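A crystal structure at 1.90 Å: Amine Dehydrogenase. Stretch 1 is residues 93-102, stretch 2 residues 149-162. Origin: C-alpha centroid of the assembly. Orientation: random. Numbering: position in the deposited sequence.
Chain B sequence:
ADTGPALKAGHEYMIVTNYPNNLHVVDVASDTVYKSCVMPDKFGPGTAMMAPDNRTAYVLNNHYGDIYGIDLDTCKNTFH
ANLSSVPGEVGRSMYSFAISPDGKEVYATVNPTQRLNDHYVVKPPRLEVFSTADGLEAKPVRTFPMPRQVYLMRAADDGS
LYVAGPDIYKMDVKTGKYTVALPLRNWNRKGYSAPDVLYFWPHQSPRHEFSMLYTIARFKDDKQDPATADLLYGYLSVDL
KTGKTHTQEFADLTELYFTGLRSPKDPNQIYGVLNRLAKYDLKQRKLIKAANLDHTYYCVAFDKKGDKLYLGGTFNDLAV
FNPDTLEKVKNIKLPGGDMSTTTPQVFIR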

# COMPACT_ATOMS: atom_id res chain seq x y z
N SER B 93 -2.75 22.03 -6.83
CA SER B 93 -3.56 22.58 -5.76
C SER B 93 -4.28 21.45 -4.99
O SER B 93 -5.09 20.72 -5.56
CB SER B 93 -4.56 23.58 -6.34
OG SER B 93 -5.43 24.07 -5.34
N MET B 94 -3.95 21.30 -3.71
CA MET B 94 -4.57 20.28 -2.88
C MET B 94 -5.94 20.75 -2.40
O MET B 94 -6.11 21.07 -1.22
CB MET B 94 -3.68 19.94 -1.67
CG MET B 94 -4.01 18.63 -0.97
SD MET B 94 -3.84 17.19 -2.06
CE MET B 94 -2.34 17.59 -2.91
N TYR B 95 -6.90 20.80 -3.32
CA TYR B 95 -8.27 21.26 -3.04
C TYR B 95 -8.28 22.70 -2.51
O TYR B 95 -9.24 23.11 -1.87
CB TYR B 95 -8.95 20.33 -2.02
CG TYR B 95 -9.12 18.91 -2.50
CD1 TYR B 95 -8.15 17.94 -2.24
CD2 TYR B 95 -10.24 18.54 -3.21
CE1 TYR B 95 -8.29 16.64 -2.70
CE2 TYR B 95 -10.40 17.23 -3.67
CZ TYR B 95 -9.42 16.29 -3.42
OH TYR B 95 -9.57 15.01 -3.91
N SER B 96 -7.23 23.47 -2.82
CA SER B 96 -7.09 24.84 -2.33
C SER B 96 -7.42 25.95 -3.32
O SER B 96 -6.54 26.44 -4.01
CB SER B 96 -5.68 25.05 -1.76
N PHE B 97 -8.68 26.35 -3.35
CA PHE B 97 -9.17 27.43 -4.22
C PHE B 97 -10.41 28.08 -3.57
O PHE B 97 -11.10 27.44 -2.78
CB PHE B 97 -9.50 26.90 -5.63
N ALA B 98 -10.65 29.35 -3.87
CA ALA B 98 -11.81 30.05 -3.30
C ALA B 98 -12.23 31.19 -4.22
O ALA B 98 -11.43 31.71 -4.99
CB ALA B 98 -11.48 30.58 -1.90
N ILE B 99 -13.51 31.56 -4.14
CA ILE B 99 -14.04 32.64 -4.97
C ILE B 99 -14.33 33.86 -4.10
O ILE B 99 -14.81 33.74 -2.96
CB ILE B 99 -15.34 32.21 -5.69
N SER B 100 -13.96 35.04 -4.61
CA SER B 100 -14.18 36.31 -3.92
C SER B 100 -15.69 36.52 -3.75
O SER B 100 -16.48 36.02 -4.55
CB SER B 100 -13.58 37.46 -4.75
N PRO B 101 -16.11 37.25 -2.70
CA PRO B 101 -17.53 37.51 -2.44
C PRO B 101 -18.25 38.21 -3.60
O PRO B 101 -19.44 38.04 -3.79
CB PRO B 101 -17.49 38.39 -1.19
CG PRO B 101 -16.28 37.90 -0.49
CD PRO B 101 -15.27 37.77 -1.60
N ASP B 102 -17.51 39.01 -4.36
CA ASP B 102 -18.10 39.70 -5.50
C ASP B 102 -17.90 38.91 -6.80
O ASP B 102 -18.38 39.32 -7.85
CB ASP B 102 -17.55 41.14 -5.63
CG ASP B 102 -16.03 41.21 -5.57
OD1 ASP B 102 -15.53 42.25 -5.09
OD2 ASP B 102 -15.33 40.27 -6.01
N GLN B 149 1.32 22.54 3.62
CA GLN B 149 0.18 21.75 4.05
C GLN B 149 -1.16 22.49 4.10
O GLN B 149 -2.01 22.21 4.94
CB GLN B 149 0.49 21.05 5.37
CG GLN B 149 1.69 20.10 5.27
CD GLN B 149 2.28 19.71 6.62
OE1 GLN B 149 2.49 20.55 7.49
NE2 GLN B 149 2.58 18.43 6.78
N VAL B 150 -1.33 23.43 3.17
CA VAL B 150 -2.56 24.20 3.06
C VAL B 150 -3.50 23.47 2.11
O VAL B 150 -3.08 22.96 1.08
CB VAL B 150 -2.28 25.65 2.56
CG1 VAL B 150 -3.55 26.29 2.01
CG2 VAL B 150 -1.69 26.50 3.68
N TYR B 151 -4.77 23.36 2.50
CA TYR B 151 -5.79 22.72 1.68
C TYR B 151 -7.00 23.64 1.51
O TYR B 151 -6.86 24.72 0.94
CB TYR B 151 -6.13 21.31 2.19
CG TYR B 151 -6.50 21.19 3.66
CD1 TYR B 151 -7.82 20.93 4.05
CD2 TYR B 151 -5.54 21.33 4.67
CE1 TYR B 151 -8.17 20.82 5.39
CE2 TYR B 151 -5.88 21.22 6.01
CZ TYR B 151 -7.20 20.97 6.36
OH TYR B 151 -7.58 20.91 7.69
N LEU B 152 -8.18 23.27 2.01
CA LEU B 152 -9.39 24.09 1.88
C LEU B 152 -9.29 25.58 2.26
O LEU B 152 -8.66 25.95 3.25
CB LEU B 152 -10.55 23.46 2.65
CG LEU B 152 -10.96 22.06 2.20
CD1 LEU B 152 -12.18 21.64 3.00
CD2 LEU B 152 -11.26 22.06 0.73
N MET B 153 -9.97 26.41 1.47
CA MET B 153 -10.02 27.85 1.66
C MET B 153 -11.42 28.36 1.33
O MET B 153 -12.07 27.84 0.43
CB MET B 153 -9.03 28.56 0.72
CG MET B 153 -7.57 28.18 0.89
SD MET B 153 -6.47 29.23 -0.09
CE MET B 153 -7.26 29.17 -1.67
N ARG B 154 -11.88 29.36 2.07
CA ARG B 154 -13.20 29.96 1.83
C ARG B 154 -13.09 31.46 2.06
O ARG B 154 -12.52 31.90 3.05
CB ARG B 154 -14.27 29.38 2.75
CG ARG B 154 -14.58 27.88 2.59
CD ARG B 154 -15.22 27.53 1.27
NE ARG B 154 -16.39 28.36 0.98
CZ ARG B 154 -17.61 28.16 1.47
NH1 ARG B 154 -17.85 27.14 2.29
NH2 ARG B 154 -18.60 28.96 1.10
N ALA B 155 -13.62 32.25 1.13
CA ALA B 155 -13.59 33.69 1.26
C ALA B 155 -14.80 34.17 2.06
O ALA B 155 -15.94 33.87 1.71
CB ALA B 155 -13.57 34.35 -0.11
N ALA B 156 -14.53 34.84 3.17
CA ALA B 156 -15.59 35.38 4.00
C ALA B 156 -16.21 36.59 3.29
O ALA B 156 -15.66 37.09 2.31
CB ALA B 156 -15.02 35.79 5.35
N ASP B 157 -17.36 37.03 3.79
CA ASP B 157 -18.11 38.16 3.25
C ASP B 157 -17.33 39.47 3.17
O ASP B 157 -17.55 40.28 2.26
CB ASP B 157 -19.36 38.42 4.10
CG ASP B 157 -20.49 37.46 3.79
OD1 ASP B 157 -20.41 36.71 2.79
OD2 ASP B 157 -21.48 37.48 4.56
N ASP B 158 -16.48 39.71 4.15
CA ASP B 158 -15.69 40.93 4.18
C ASP B 158 -14.40 40.82 3.36
O ASP B 158 -13.43 41.53 3.62
CB ASP B 158 -15.37 41.30 5.63
CG ASP B 158 -14.36 40.36 6.26
OD1 ASP B 158 -14.19 39.23 5.79
OD2 ASP B 158 -13.73 40.78 7.24
N GLY B 159 -14.39 39.89 2.41
CA GLY B 159 -13.22 39.70 1.56
C GLY B 159 -12.05 38.93 2.15
O GLY B 159 -11.10 38.64 1.42
N SER B 160 -12.08 38.64 3.45
CA SER B 160 -11.01 37.88 4.10
C SER B 160 -10.99 36.42 3.65
O SER B 160 -12.02 35.84 3.34
CB SER B 160 -11.15 37.92 5.63
OG SER B 160 -10.77 39.19 6.12
N LEU B 161 -9.81 35.82 3.64
CA LEU B 161 -9.67 34.44 3.19
C LEU B 161 -9.28 33.52 4.34
O LEU B 161 -8.22 33.69 4.94
CB LEU B 161 -8.63 34.36 2.07
CG LEU B 161 -8.56 33.11 1.18
CD1 LEU B 161 -9.79 33.05 0.30
CD2 LEU B 161 -7.30 33.17 0.33
N TYR B 162 -10.17 32.60 4.67
CA TYR B 162 -9.90 31.62 5.72
C TYR B 162 -9.21 30.44 5.07
O TYR B 162 -9.73 29.84 4.14
CB TYR B 162 -11.19 31.23 6.44
CG TYR B 162 -11.61 32.33 7.38
CD1 TYR B 162 -12.58 33.26 7.01
CD2 TYR B 162 -10.97 32.50 8.61
CE1 TYR B 162 -12.91 34.33 7.83
CE2 TYR B 162 -11.29 33.56 9.44
CZ TYR B 162 -12.26 34.47 9.05
OH TYR B 162 -12.57 35.51 9.88
O HOH W 1 -2.62 23.36 -2.16
O HOH W 2 -11.12 25.20 -0.91

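Stretches 93-102 and 149-162 run side by side in the same chain, and their short strands, 97-99 and 153-155, are nearly parallel, with an angle of 12° between their axes and a closest approach of 5.6 Å. Despite this alignment no direct hydrogen bond joins the two stretches among the atoms modelled. The contact, which buries 540 Å² in total, rests instead on apolar side chains, packing against backbone carbonyls, and two bridging waters.

Ser93 makes no contact with the second stretch, and the interaction begins at Met94. Its CA-to-CB bond points toward the other stretch, with CB 4.1 Å from Val150 O, but the thioether end leads away. The backbone supplies the polar links: water 1 accepts from Met94 N at 2.9 Å and donates to Val150 O at 3.3 Å, while Met94 O receives a CA-H...O contact from Tyr151 CA at 3.4 Å.

At Tyr95 the backbone adopts positive phi (59°), and the ring leads away from the contact. The contact is made mainly by the base of the side chain, CB lying 4.0 Å from Leu152 CD2, and the carbonyl, whose O is 3.5 Å from the same Leu152 CD2. The CA-to-CB bond of Leu152 itself points away; its side chain, with chi1 in m and chi2 in t, brings the methyl back to this position.

Ser96 approaches closely, its CB only 3.0 Å from Tyr151 O. The hydroxyl oxygen is not modelled, so its part in the contact cannot be assessed. Met153 extends along this region in an m, t, m conformation that places its CE 3.6 Å from Ser96 C.

Phe97, modelled only to CB, points away and contributes its backbone. Phe97 O and Met153 O lie 3.4 Å apart, but both are acceptors and cannot bond to each other. Water 2 lies close by, accepting from Met153 N at 2.9 Å; Phe97 O and Tyr95 O, 2.9 and 3.0 Å from water 2, are both within reach as acceptors, though with other acceptors nearby its two protons cannot be assigned. It thus links the two backbones where direct pairing is absent.

The CA-to-CB bond of Ala98 points toward the second stretch. Its methyl CB packs 4.1 Å from Met153 CB and 3.7 Å from Leu161 CD1, and lies 3.6 Å from Met153 O. Leu161 comes within reach because the end of its side chain turns nearer. The strand alternation then directs the CA-to-CB bond of Ile99 away, leaving its carbonyl O 3.2 Å from Ala155 CB.

Ser100 adds little, and Pro101 closes the contact. Its CA-to-CB bond points toward the other stretch, and the ring lies against Ala155 and Ala156: Pro101 CD is 4.1 Å from Ala155 CB, and Pro101 CG is 3.0 Å from Ala156 O. Ala156 O also accepts the hydrogen bond from Gly159 N (3.1 Å) within the type I turn from Ala156 to Gly159, so the proline packs against the turn itself. Asp102 lies beyond contact.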